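Local coordinates for protein transcriptional regulator, TetR family (Agrobacterium tumefaciens, PDB 2G7S) that probably binds operator DNA as a dimer and regulates transcription, using an all-helical C-terminal domain of the kind that senses small ligands in related regulators, at residues Ala72-Asn77 with Leu85-Gly90; Asp80-Leu85 with Gly146-Thr151; Thr100-Val105 with Ser171-Gly176; Ala107-Glu112 with Leu122-His127; Met162-Gly167 with Ala183-Met188. One frame throughout, in Å; residues are numbered along the deposited sequence.

How the contacts relate
Following the chain from the N terminus, contact 1 comes first and closes the short turn between helix 52-77 and helix 81-98. Contact 2 crosses it, sharing Leu85, and brings the start of helix 81-98 to the loop before helix 154-173, closing a loop of 60 residues. Contact 3 crosses contact 2 in turn, joining the loop after helix 81-98 to the end of helix 154-173. Contact 4, between helices 105-110 and 118-144, lies within the loops of both contacts 2 and 3. Contact 5 crosses contact 3 and pairs helix 154-173 with helix 180-192. Contacts 3, 4 and 5 also touch the second subunit.

Contact 1. Residues Ala72-Asn77 with Leu85-Gly90; sequences AELEKN and LRAYIG
Leu74 meets Ala87 and Tyr88, and around this one leucine two consecutive helices are joined. Along Ala72-Asn77, Glu73 comes first and turns to its own helix rather than to Leu85-Gly90: its OE2 takes a salt bridge from Lys76 NZ at 3.0 Å, one turn further on, with the lysine meeting the oxygen nearly in line with the C-O bond. Next is Leu74, which makes all of the contact from this side. Its CG stands beside the backbone N and opposite the carbonyl carbon (chi1 -66°), which presents both methyls to the facing helix. Leu74 CD2 rests on the methyl of Ala87, 3.9 Å from Ala87 CB. Leu74 CD1 reaches the backbone of the next residue, 3.7 Å from Tyr88 N, and lies alongside Tyr88 CB as well. The forked leucine thus straddles the Ala87-Tyr88 link, where the small alanine admits it close to the main chain, while the tyrosine ring leads away to pack on Leu131, Phe161 and Val165. Glu75 points elsewhere, its OE1 hydrogen-bonded to Trp134 NE1 of helix 118-144. The contact joins two consecutive helices of the TetR-family architecture, in which a long helix, here 52-77, leads from the presumed DNA-binding helices toward the C-terminal helical domain, to which helix 81-98 contributes.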
# COMPACT_ATOMS: atom_id res chain seq x y z
N ALA A 72 -1.01 -12.35 19.43
CA ALA A 72 -0.65 -13.21 20.53
C ALA A 72 -1.83 -14.02 21.05
O ALA A 72 -1.67 -15.23 21.42
CB ALA A 72 -0.09 -12.43 21.67
N GLU A 73 -3.01 -13.40 21.13
CA GLU A 73 -4.23 -14.08 21.59
C GLU A 73 -4.58 -15.16 20.59
O GLU A 73 -5.02 -16.29 21.01
CB GLU A 73 -5.36 -13.06 21.82
CG GLU A 73 -6.69 -13.71 22.17
CD GLU A 73 -7.14 -13.39 23.56
OE1 GLU A 73 -7.97 -12.44 23.69
OE2 GLU A 73 -6.67 -14.06 24.52
N LEU A 74 -4.39 -14.92 19.28
CA LEU A 74 -4.61 -15.99 18.28
C LEU A 74 -3.71 -17.13 18.52
O LEU A 74 -4.16 -18.34 18.54
CB LEU A 74 -4.27 -15.53 16.85
CG LEU A 74 -5.20 -14.44 16.33
CD1 LEU A 74 -4.88 -14.05 14.87
CD2 LEU A 74 -6.72 -14.83 16.49
N GLU A 75 -2.44 -16.84 18.71
CA GLU A 75 -1.43 -17.82 18.94
C GLU A 75 -1.76 -18.62 20.20
O GLU A 75 -1.66 -19.86 20.23
CB GLU A 75 -0.04 -17.15 19.03
CG GLU A 75 1.09 -18.08 19.03
CD GLU A 75 2.38 -17.34 19.22
OE1 GLU A 75 2.51 -16.14 18.75
OE2 GLU A 75 3.29 -17.95 19.81
N LYS A 76 -2.18 -17.96 21.27
CA LYS A 76 -2.53 -18.65 22.51
C LYS A 76 -3.71 -19.62 22.35
O LYS A 76 -3.66 -20.73 22.89
CB LYS A 76 -2.98 -17.65 23.51
CG LYS A 76 -3.18 -18.24 24.90
CD LYS A 76 -3.67 -17.18 25.94
CE LYS A 76 -5.12 -16.91 25.76
NZ LYS A 76 -5.54 -15.84 26.65
N ASN A 77 -4.81 -19.15 21.71
CA ASN A 77 -6.10 -19.84 21.68
C ASN A 77 -6.13 -20.97 20.63
O ASN A 77 -6.84 -21.96 20.80
CB ASN A 77 -7.24 -18.85 21.41
CG ASN A 77 -7.52 -17.99 22.61
OD1 ASN A 77 -7.28 -18.43 23.73
ND2 ASN A 77 -8.02 -16.78 22.39
N LEU A 85 -2.85 -18.61 10.98
CA LEU A 85 -2.82 -17.72 9.80
C LEU A 85 -4.26 -17.49 9.30
O LEU A 85 -4.59 -16.35 8.90
CB LEU A 85 -1.98 -18.29 8.68
CG LEU A 85 -0.54 -18.55 9.08
CD1 LEU A 85 0.14 -19.32 7.93
CD2 LEU A 85 0.16 -17.20 9.30
N ARG A 86 -5.08 -18.54 9.30
CA ARG A 86 -6.44 -18.35 8.78
C ARG A 86 -7.21 -17.37 9.69
O ARG A 86 -8.02 -16.52 9.22
CB ARG A 86 -7.20 -19.70 8.81
CG ARG A 86 -8.54 -19.66 7.98
CD ARG A 86 -9.42 -20.94 8.19
NE ARG A 86 -8.60 -22.13 8.07
CZ ARG A 86 -8.20 -22.64 6.92
NH1 ARG A 86 -8.63 -22.08 5.77
NH2 ARG A 86 -7.37 -23.72 6.87
N ALA A 87 -6.98 -17.46 11.01
CA ALA A 87 -7.69 -16.56 11.93
C ALA A 87 -7.20 -15.12 11.78
O ALA A 87 -7.98 -14.17 11.94
CB ALA A 87 -7.51 -17.01 13.40
N TYR A 88 -5.93 -14.94 11.46
CA TYR A 88 -5.39 -13.58 11.20
C TYR A 88 -6.06 -12.98 9.95
O TYR A 88 -6.47 -11.79 9.98
CB TYR A 88 -3.85 -13.73 11.08
CG TYR A 88 -3.17 -12.49 10.56
CD1 TYR A 88 -2.99 -11.38 11.33
CD2 TYR A 88 -2.72 -12.45 9.27
CE1 TYR A 88 -2.33 -10.21 10.79
CE2 TYR A 88 -2.09 -11.33 8.75
CZ TYR A 88 -1.91 -10.23 9.49
OH TYR A 88 -1.25 -9.12 8.96
N ILE A 89 -6.19 -13.76 8.89
CA ILE A 89 -6.91 -13.31 7.71
C ILE A 89 -8.34 -12.91 8.09
O ILE A 89 -8.88 -11.90 7.59
CB ILE A 89 -6.89 -14.37 6.60
CG1 ILE A 89 -5.46 -14.47 6.05
CG2 ILE A 89 -7.93 -14.08 5.45
CD1 ILE A 89 -5.32 -15.51 4.98
N GLY A 90 -8.98 -13.74 8.92
CA GLY A 90 -10.37 -13.44 9.34
C GLY A 90 -10.48 -12.17 10.15
O GLY A 90 -11.48 -11.41 10.02

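Contact 2. Residues Asp80-Leu85 with Gly146-Thr151; sequences DPLEQL and GRLVLT
Leu82 and Leu148 form the close-packed part of this contact, whereas Asp80 and Arg147 lie toward solvent. On the inner side, Leu148 CD2 fits into the angle of the other leucine, 3.8 Å from Leu82 CD1 and 3.9 Å from Leu82 CB. The CG of Leu82 is trans to the backbone N (chi1 171°), which, with chi2 68°, places CD1 against Leu148 CD2. Pro81 adds a looser touch, its CD 4.4 Å from Arg147 CG.

The outer side is electrostatic, and less certain because Arg147 was modelled in two conformers. In the one described, Arg147, bent at chi2 and chi3, lays its guanidinium over the carboxylate of Asp80, with the two planes 21° apart. Asp80 OD2 sits above the centre of the guanidinium, 3.3 Å from Arg147 CZ, and no N-H points at it; this salt bridge therefore rests on charge alone. The other carboxylate oxygen is occupied differently: Asp80 OD1 accepts from Leu82 N at 2.9 Å, from well out of the carboxylate plane, and caps the N terminus of helix 81-98. Gly146, with positive phi, closes helix 118-144 in a Schellman motif just before the loop. Helix 180-192 lines the inner side, with Leu189 against Leu82 and Ile192 against Leu148, while Pro81 leans on Arg141 of helix 118-144.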
# COMPACT_ATOMS: atom_id res chain seq x y z
N ASP A 80 -3.18 -24.98 15.90
CA ASP A 80 -2.59 -25.31 14.63
C ASP A 80 -2.06 -24.03 13.94
O ASP A 80 -2.81 -23.08 13.74
CB ASP A 80 -3.72 -25.96 13.84
CG ASP A 80 -3.36 -26.37 12.43
OD1 ASP A 80 -2.47 -25.87 11.82
OD2 ASP A 80 -4.17 -27.18 11.83
N PRO A 81 -0.78 -23.99 13.57
CA PRO A 81 -0.24 -22.79 12.90
C PRO A 81 -1.03 -22.37 11.67
O PRO A 81 -1.19 -21.17 11.41
CB PRO A 81 1.19 -23.23 12.50
CG PRO A 81 1.57 -24.30 13.55
CD PRO A 81 0.26 -25.04 13.75
N LEU A 82 -1.50 -23.34 10.89
CA LEU A 82 -2.26 -22.96 9.68
C LEU A 82 -3.54 -22.21 10.12
O LEU A 82 -3.95 -21.22 9.50
CB LEU A 82 -2.64 -24.21 8.87
CG LEU A 82 -3.63 -23.99 7.70
CD1 LEU A 82 -2.89 -23.20 6.67
CD2 LEU A 82 -4.15 -25.37 7.21
N GLU A 83 -4.17 -22.69 11.19
CA GLU A 83 -5.39 -22.05 11.67
C GLU A 83 -5.07 -20.71 12.31
O GLU A 83 -5.95 -19.82 12.30
CB GLU A 83 -6.13 -23.00 12.63
CG GLU A 83 -6.59 -24.26 11.86
CD GLU A 83 -7.52 -23.99 10.71
OE1 GLU A 83 -8.36 -23.06 10.82
OE2 GLU A 83 -7.39 -24.66 9.68
N GLN A 84 -3.87 -20.49 12.82
CA GLN A 84 -3.51 -19.13 13.29
C GLN A 84 -3.44 -18.17 12.10
O GLN A 84 -3.97 -17.04 12.20
CB GLN A 84 -2.11 -19.19 13.98
CG GLN A 84 -2.20 -20.00 15.33
CD GLN A 84 -0.82 -20.32 15.89
OE1 GLN A 84 0.23 -20.04 15.29
NE2 GLN A 84 -0.81 -20.91 17.07
N LEU A 85 -2.85 -18.61 10.98
CA LEU A 85 -2.82 -17.72 9.80
C LEU A 85 -4.26 -17.49 9.30
O LEU A 85 -4.59 -16.35 8.90
CB LEU A 85 -1.98 -18.29 8.68
CG LEU A 85 -0.54 -18.55 9.08
CD1 LEU A 85 0.14 -19.32 7.93
CD2 LEU A 85 0.16 -17.20 9.30
N GLY A 146 4.61 -30.46 10.71
CA GLY A 146 4.15 -31.13 9.46
C GLY A 146 2.77 -30.64 8.98
O GLY A 146 2.05 -31.41 8.26
N ARG A 147 2.39 -29.40 9.33
CA ARG A 147 1.08 -28.82 8.95
C ARG A 147 1.07 -27.97 7.67
O ARG A 147 -0.04 -27.61 7.20
CB ARG A 147 0.47 -27.96 10.08
CG ARG A 147 0.14 -28.72 11.40
CD ARG A 147 -1.12 -29.63 11.27
NE ARG A 147 -1.85 -29.75 12.53
CZ ARG A 147 -3.09 -30.22 12.61
NH1 ARG A 147 -3.71 -30.58 11.49
NH2 ARG A 147 -3.72 -30.33 13.78
N LEU A 148 2.28 -27.58 7.20
CA LEU A 148 2.46 -26.69 6.03
C LEU A 148 3.54 -27.18 5.21
O LEU A 148 4.48 -27.86 5.73
CB LEU A 148 2.98 -25.24 6.48
CG LEU A 148 2.12 -24.53 7.49
CD1 LEU A 148 2.51 -23.14 7.91
CD2 LEU A 148 0.69 -24.45 6.89
N VAL A 149 3.52 -26.78 3.92
CA VAL A 149 4.58 -27.11 2.97
C VAL A 149 5.00 -25.81 2.26
O VAL A 149 4.14 -25.10 1.72
CB VAL A 149 4.08 -28.17 1.93
CG1 VAL A 149 4.98 -28.26 0.71
CG2 VAL A 149 3.93 -29.52 2.62
N LEU A 150 6.29 -25.50 2.27
CA LEU A 150 6.78 -24.21 1.73
C LEU A 150 7.85 -24.40 0.70
O LEU A 150 8.71 -25.32 0.81
CB LEU A 150 7.40 -23.32 2.84
CG LEU A 150 6.47 -22.95 3.99
CD1 LEU A 150 7.29 -22.13 4.99
CD2 LEU A 150 5.28 -22.21 3.51
N THR A 151 7.82 -23.53 -0.31
CA THR A 151 8.95 -23.33 -1.21
C THR A 151 9.74 -22.12 -0.69
O THR A 151 9.13 -21.07 -0.51
CB THR A 151 8.41 -23.07 -2.61
OG1 THR A 151 7.76 -24.29 -3.07
CG2 THR A 151 9.52 -22.67 -3.56

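Contact 3. Residues Thr100-Val105 with Ser171-Gly176; sequences THPFCV and SARAHG
Phe103 and Arg173 are laid against each other with ring and guanidinium planes 30° apart, while the two side chains run across one another at about a right angle. One ring corner does most of the work: Phe103 CD1 lies 3.6 Å above the guanidinium plane, displaced toward its rim, and is 3.8 Å from Arg173 NE. Nearer the helix, the methylene Arg173 CD is 4.0 Å from Phe103 CE1, so the ring is followed by the aliphatic part of the arginine as well as by its charged end. A bend at chi3 (-76°) turns the guanidinium so that one of its faces receives Phe103 CD1. At its far end Arg173 NH2 approaches Pro102 CG at 3.7 Å, an apolar flank beside the charged group.

The contact ties the loop between helices 81-98 and 105-110 to the C-terminal end of helix 154-173, and it stands where the helical core of this TetR-family fold meets both helix 6-24 and the second subunit. Arg173 NH1 hydrogen-bonds to Ile22 O and also to Ser111 O of the second subunit; these two carbonyls probably fix the rotation of the guanidinium. Phe103 is held in turn by Ile22, Leu108, Met169 and Leu170. One residue further along, Cys104 occupies the N-cap of helix 105-110. Where helix 154-173 ends, Arg173 O accepts a hydrogen bond from Arg125 NH1 of the second subunit.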
# COMPACT_ATOMS: atom_id res chain seq x y z
N THR A 100 -14.78 0.79 10.28
CA THR A 100 -14.35 1.88 11.16
C THR A 100 -12.83 2.13 10.94
O THR A 100 -12.40 3.29 10.68
CB THR A 100 -14.75 1.52 12.61
OG1 THR A 100 -16.18 1.66 12.73
CG2 THR A 100 -14.03 2.37 13.65
N HIS A 101 -12.04 1.03 10.96
CA HIS A 101 -10.57 0.94 10.82
C HIS A 101 -10.22 -0.18 9.76
O HIS A 101 -9.64 -1.19 10.07
CB HIS A 101 -9.98 0.52 12.17
CG HIS A 101 -10.05 1.59 13.25
ND1 HIS A 101 -9.46 1.43 14.49
CD2 HIS A 101 -10.50 2.88 13.23
CE1 HIS A 101 -9.65 2.52 15.22
NE2 HIS A 101 -10.29 3.41 14.48
N PRO A 102 -10.62 0.00 8.49
CA PRO A 102 -10.47 -1.00 7.44
C PRO A 102 -9.07 -0.99 6.80
O PRO A 102 -8.92 -1.51 5.71
CB PRO A 102 -11.53 -0.60 6.40
CG PRO A 102 -11.44 0.95 6.47
CD PRO A 102 -11.33 1.21 7.98
N PHE A 103 -8.08 -0.42 7.46
CA PHE A 103 -6.72 -0.39 6.90
C PHE A 103 -5.77 -0.39 8.10
O PHE A 103 -6.09 0.23 9.13
CB PHE A 103 -6.51 0.86 6.04
CG PHE A 103 -5.61 0.63 4.81
CD1 PHE A 103 -6.14 0.44 3.56
CD2 PHE A 103 -4.24 0.65 4.94
CE1 PHE A 103 -5.35 0.27 2.44
CE2 PHE A 103 -3.43 0.51 3.81
CZ PHE A 103 -3.97 0.29 2.59
N CYS A 104 -4.62 -1.01 7.95
CA CYS A 104 -3.59 -0.99 8.99
C CYS A 104 -2.94 0.42 9.02
O CYS A 104 -2.50 0.93 7.99
CB CYS A 104 -2.58 -2.06 8.63
SG CYS A 104 -1.07 -1.94 9.70
N VAL A 105 -2.88 1.04 10.21
CA VAL A 105 -2.23 2.34 10.37
C VAL A 105 -0.82 2.31 9.84
O VAL A 105 -0.36 3.28 9.21
CB VAL A 105 -2.19 2.62 11.92
CG1 VAL A 105 -1.24 3.79 12.24
CG2 VAL A 105 -3.59 2.86 12.49
N SER A 171 -6.16 -3.16 -2.48
CA SER A 171 -7.18 -3.45 -3.53
C SER A 171 -8.59 -3.34 -2.98
O SER A 171 -9.46 -2.85 -3.70
CB SER A 171 -6.96 -4.83 -4.18
OG SER A 171 -5.82 -4.70 -5.06
N ALA A 172 -8.81 -3.76 -1.72
CA ALA A 172 -10.20 -3.66 -1.16
C ALA A 172 -10.60 -2.17 -1.08
O ALA A 172 -11.75 -1.82 -1.40
CB ALA A 172 -10.24 -4.32 0.18
N ARG A 173 -9.65 -1.33 -0.67
CA ARG A 173 -9.93 0.14 -0.56
C ARG A 173 -10.14 0.74 -2.00
O ARG A 173 -10.97 1.64 -2.19
CB ARG A 173 -8.77 0.82 0.22
CG ARG A 173 -8.86 2.37 0.10
CD ARG A 173 -8.03 2.99 1.22
NE ARG A 173 -8.79 2.86 2.47
CZ ARG A 173 -8.46 3.44 3.65
NH1 ARG A 173 -7.30 4.14 3.74
NH2 ARG A 173 -9.24 3.34 4.72
N ALA A 174 -9.36 0.25 -2.99
CA ALA A 174 -9.44 0.77 -4.39
C ALA A 174 -10.63 0.22 -5.18
O ALA A 174 -11.75 0.62 -4.98
CB ALA A 174 -8.15 0.43 -5.13
N HIS A 175 -10.39 -0.66 -6.14
CA HIS A 175 -11.48 -0.96 -7.09
C HIS A 175 -12.55 -1.84 -6.46
O HIS A 175 -13.28 -2.62 -7.15
CB HIS A 175 -10.91 -1.48 -8.39
CG HIS A 175 -10.07 -2.68 -8.19
ND1 HIS A 175 -8.93 -2.67 -7.41
CD2 HIS A 175 -10.18 -3.93 -8.69
CE1 HIS A 175 -8.40 -3.88 -7.40
NE2 HIS A 175 -9.15 -4.66 -8.17
N GLY A 176 -12.73 -1.62 -5.15
CA GLY A 176 -14.00 -1.87 -4.46
C GLY A 176 -14.07 -3.19 -3.77
O GLY A 176 -13.41 -4.16 -4.22

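Contact 4. Residues Ala107-Glu112 with Leu122-His127; sequences ALLASE and LEVRAH
A chi1 of 172° at Val124 spreads its two methyls over consecutive residues of the facing helix: CG1, trans to the backbone N, goes to Ala110, and CG2 goes to Leu109. Leu109 already points its CB at the valine, and chi1 -73°, with CG beside the backbone N, brings CD1 within reach of the same methyl. In this TetR-family helical domain the contact joins two consecutive helices, the short 105-110 and the long 118-144, across the connection between them.

Val124 thus supplies all the contact from its helix, and all three residues are buried. Val124 CG2 lies 3.7 Å from Leu109 CB and 3.9 Å from Leu109 CD1. The two side chains meet at a slant rather than running side by side. No hydrogen bond links the segments, and the closeness rests on small or branched apolar groups. Val60 of helix 52-77 and Tyr26 also pack on Leu109.

The other side faces the dimer. Ala110 packs on Leu170 of the second subunit, and Ser111 lies against Ser111 of that same subunit, which places this corner where the two copies meet. Glu112, at the end of the segment, packs on Gly24 of the second subunit. On the Ala110 side, Val124 CG1 comes within 3.9 Å of the main-chain Ala110 N and 4.0 Å of Ala110 CB.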
# COMPACT_ATOMS: atom_id res chain seq x y z
N ALA A 107 0.64 0.09 7.69
CA ALA A 107 0.76 -0.12 6.27
C ALA A 107 0.50 1.21 5.53
O ALA A 107 1.11 1.51 4.49
CB ALA A 107 -0.21 -1.24 5.81
N LEU A 108 -0.50 1.97 6.00
CA LEU A 108 -0.82 3.22 5.34
C LEU A 108 0.35 4.19 5.48
O LEU A 108 0.77 4.83 4.51
CB LEU A 108 -2.19 3.81 5.90
CG LEU A 108 -3.00 4.69 4.87
CD1 LEU A 108 -4.41 4.94 5.39
CD2 LEU A 108 -2.38 5.95 4.38
N LEU A 109 0.83 4.36 6.72
CA LEU A 109 1.93 5.31 6.91
C LEU A 109 3.16 4.86 6.10
O LEU A 109 3.93 5.73 5.70
CB LEU A 109 2.29 5.40 8.38
CG LEU A 109 1.27 6.18 9.23
CD1 LEU A 109 1.54 5.98 10.73
CD2 LEU A 109 1.27 7.71 8.93
N ALA A 110 3.37 3.55 5.95
CA ALA A 110 4.57 3.15 5.21
C ALA A 110 4.60 3.72 3.81
O ALA A 110 5.67 3.95 3.27
CB ALA A 110 4.63 1.60 5.15
N SER A 111 3.43 3.95 3.19
CA SER A 111 3.45 4.45 1.82
C SER A 111 3.91 5.89 1.77
O SER A 111 4.13 6.41 0.67
CB SER A 111 2.07 4.40 1.21
OG SER A 111 1.20 5.33 1.87
N GLU A 112 3.97 6.53 2.93
CA GLU A 112 4.35 7.97 2.97
C GLU A 112 5.71 8.19 3.63
O GLU A 112 6.07 9.35 3.97
CB GLU A 112 3.35 8.74 3.83
CG GLU A 112 2.01 8.51 3.64
CD GLU A 112 1.09 9.22 4.64
OE1 GLU A 112 1.11 9.14 5.89
OE2 GLU A 112 0.14 9.66 4.09
N LEU A 122 10.45 5.26 12.52
CA LEU A 122 10.99 4.19 13.37
C LEU A 122 9.84 3.28 13.83
O LEU A 122 9.99 2.04 13.84
CB LEU A 122 11.72 4.79 14.60
CG LEU A 122 12.99 5.51 14.32
CD1 LEU A 122 13.48 6.13 15.71
CD2 LEU A 122 14.05 4.56 13.78
N GLU A 123 8.74 3.89 14.29
CA GLU A 123 7.62 3.09 14.80
C GLU A 123 6.97 2.24 13.68
O GLU A 123 6.64 1.04 13.88
CB GLU A 123 6.55 4.00 15.40
CG GLU A 123 6.97 4.66 16.74
CD GLU A 123 6.93 3.71 17.93
OE1 GLU A 123 6.22 2.69 17.85
OE2 GLU A 123 7.59 4.03 18.95
N VAL A 124 6.85 2.84 12.52
CA VAL A 124 6.22 2.10 11.38
C VAL A 124 7.11 0.92 10.99
O VAL A 124 6.61 -0.22 10.78
CB VAL A 124 6.02 3.05 10.20
CG1 VAL A 124 5.56 2.29 8.95
CG2 VAL A 124 4.97 4.12 10.61
N ARG A 125 8.41 1.14 10.86
CA ARG A 125 9.28 0.04 10.44
C ARG A 125 9.29 -1.04 11.49
O ARG A 125 9.38 -2.23 11.13
CB ARG A 125 10.69 0.57 10.10
CG ARG A 125 10.75 1.37 8.81
CD ARG A 125 12.12 1.93 8.47
NE ARG A 125 12.07 2.36 7.05
CZ ARG A 125 12.85 3.27 6.46
NH1 ARG A 125 12.74 3.49 5.18
NH2 ARG A 125 13.65 4.05 7.21
N ALA A 126 9.20 -0.68 12.77
CA ALA A 126 9.20 -1.68 13.84
C ALA A 126 7.97 -2.59 13.73
O ALA A 126 8.06 -3.81 14.04
CB ALA A 126 9.25 -0.99 15.20
N HIS A 127 6.83 -2.03 13.31
CA HIS A 127 5.66 -2.90 13.13
C HIS A 127 5.94 -3.91 11.99
O HIS A 127 5.59 -5.08 12.10
CB HIS A 127 4.48 -2.07 12.72
CG HIS A 127 3.32 -2.89 12.30
ND1 HIS A 127 2.53 -3.59 13.20
CD2 HIS A 127 2.84 -3.18 11.06
CE1 HIS A 127 1.60 -4.25 12.53
NE2 HIS A 127 1.77 -4.05 11.22

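Contact 5. Residues Met162-Gly167 with Ala183-Met188; sequences MATVHG and AITRPM
Thr164 and Ile184 meet through their methyls, with Thr164 CG2 3.7 Å from Ile184 CG2 and 3.8 Å from Ile184 O. One residue on, Thr185 CG2 touches Val165 twice, at 4.0 Å from Val165 CA and at the same distance from Val165 CG2. The threonines therefore offer their carbon branches to the contact and turn their hydroxyls elsewhere. In Thr164 the methyl is trans to the backbone N and the hydroxyl sits beside that N (chi1 -57°), where OG1 reaches back to hydrogen-bond with Ile160 O in the preceding turn. Thr185 takes the other arrangement: its OG1 lies between the backbone N and the carbonyl carbon (chi1 54°) and bonds to Phe181 O, also one turn back. Each buried hydroxyl is thus satisfied within its own helix, and no hydrogen bond crosses the interface.

The two helices form a nearly antiparallel helical hairpin at the end of the chain; the axes of segments 162-167 and 183-188 pass 9.1 Å apart, at 161° between their N-to-C directions, a pairing consistent with the helices that build the dimer interface in TetR-family proteins. Ile184 indeed packs on Ala163 of the second subunit, and Ala163 on Ile184 of that subunit, so the hairpin takes part in joining the two copies. Further out, helix 81-98 supplies Ile89 against Thr185. Helix 180-192 is kinked at Pro187-Met188, where the bond from Met188 N to Thr185 O is weak at 3.5 Å. Arg186, just before the kink, makes a salt bridge through NH2 to Glu93 OE1.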
# COMPACT_ATOMS: atom_id res chain seq x y z
N MSE A 162 2.92 -11.12 4.20
CA MSE A 162 2.66 -9.77 4.71
C MSE A 162 2.43 -8.82 3.55
O MSE A 162 1.49 -7.97 3.61
CB MSE A 162 3.90 -9.30 5.54
CG MSE A 162 3.66 -7.88 6.10
SE MSE A 162 4.95 -7.39 7.46
CE MSE A 162 6.51 -7.27 6.30
N ALA A 163 3.22 -8.89 2.47
CA ALA A 163 3.05 -8.01 1.34
C ALA A 163 1.67 -8.27 0.68
O ALA A 163 1.00 -7.35 0.18
CB ALA A 163 4.16 -8.20 0.33
N THR A 164 1.27 -9.54 0.61
CA THR A 164 -0.04 -9.88 0.01
C THR A 164 -1.16 -9.28 0.84
O THR A 164 -2.12 -8.73 0.26
CB THR A 164 -0.18 -11.41 -0.09
OG1 THR A 164 0.96 -11.92 -0.87
CG2 THR A 164 -1.44 -11.75 -0.81
N VAL A 165 -1.07 -9.35 2.17
CA VAL A 165 -2.07 -8.74 3.06
C VAL A 165 -2.13 -7.23 2.81
O VAL A 165 -3.25 -6.68 2.70
CB VAL A 165 -1.72 -9.10 4.54
CG1 VAL A 165 -2.40 -8.24 5.52
CG2 VAL A 165 -2.02 -10.61 4.82
N HIS A 166 -0.96 -6.57 2.81
CA HIS A 166 -0.99 -5.13 2.64
C HIS A 166 -1.50 -4.75 1.23
O HIS A 166 -2.26 -3.76 1.08
CB HIS A 166 0.38 -4.58 2.85
CG HIS A 166 0.82 -4.70 4.27
ND1 HIS A 166 2.15 -4.67 4.63
CD2 HIS A 166 0.11 -4.81 5.42
CE1 HIS A 166 2.25 -4.76 5.97
NE2 HIS A 166 1.02 -4.86 6.48
N GLY A 167 -1.14 -5.55 0.21
CA GLY A 167 -1.61 -5.24 -1.11
C GLY A 167 -3.11 -5.53 -1.21
O GLY A 167 -3.81 -4.89 -2.03
N ALA A 183 -10.20 -12.99 -1.28
CA ALA A 183 -9.93 -13.58 -2.59
C ALA A 183 -8.46 -13.49 -2.95
O ALA A 183 -7.94 -14.31 -3.75
CB ALA A 183 -10.73 -12.84 -3.66
N ILE A 184 -7.76 -12.50 -2.39
CA ILE A 184 -6.35 -12.35 -2.70
C ILE A 184 -5.49 -13.14 -1.69
O ILE A 184 -4.45 -13.73 -2.13
CB ILE A 184 -5.95 -10.87 -2.69
CG1 ILE A 184 -6.57 -10.20 -3.92
CG2 ILE A 184 -4.44 -10.65 -2.64
CD1 ILE A 184 -6.55 -8.69 -3.84
N THR A 185 -5.85 -13.12 -0.40
CA THR A 185 -4.95 -13.68 0.59
C THR A 185 -5.15 -15.19 0.84
O THR A 185 -4.19 -15.89 1.20
CB THR A 185 -5.11 -12.98 1.94
OG1 THR A 185 -6.49 -13.01 2.36
CG2 THR A 185 -4.64 -11.52 1.89
N ARG A 186 -6.38 -15.67 0.63
CA ARG A 186 -6.67 -17.05 1.05
C ARG A 186 -6.01 -18.09 0.12
O ARG A 186 -5.70 -19.21 0.57
CB ARG A 186 -8.19 -17.24 1.23
CG ARG A 186 -8.61 -16.46 2.52
CD ARG A 186 -10.14 -16.50 2.64
NE ARG A 186 -10.58 -15.86 3.88
CZ ARG A 186 -10.47 -16.46 5.05
NH1 ARG A 186 -9.92 -17.71 5.14
NH2 ARG A 186 -10.89 -15.82 6.18
N PRO A 187 -5.90 -17.84 -1.19
CA PRO A 187 -5.27 -18.91 -2.02
C PRO A 187 -3.88 -19.33 -1.52
O PRO A 187 -3.53 -20.51 -1.60
CB PRO A 187 -5.30 -18.33 -3.44
CG PRO A 187 -6.57 -17.46 -3.42
CD PRO A 187 -6.52 -16.79 -2.03
N MSE A 188 -3.09 -18.40 -0.95
CA MSE A 188 -1.76 -18.79 -0.45
C MSE A 188 -1.92 -19.80 0.66
O MSE A 188 -1.20 -20.82 0.71
CB MSE A 188 -0.93 -17.59 0.06
CG MSE A 188 0.43 -18.10 0.65
SE MSE A 188 1.65 -16.68 0.99
CE MSE A 188 2.88 -17.69 2.26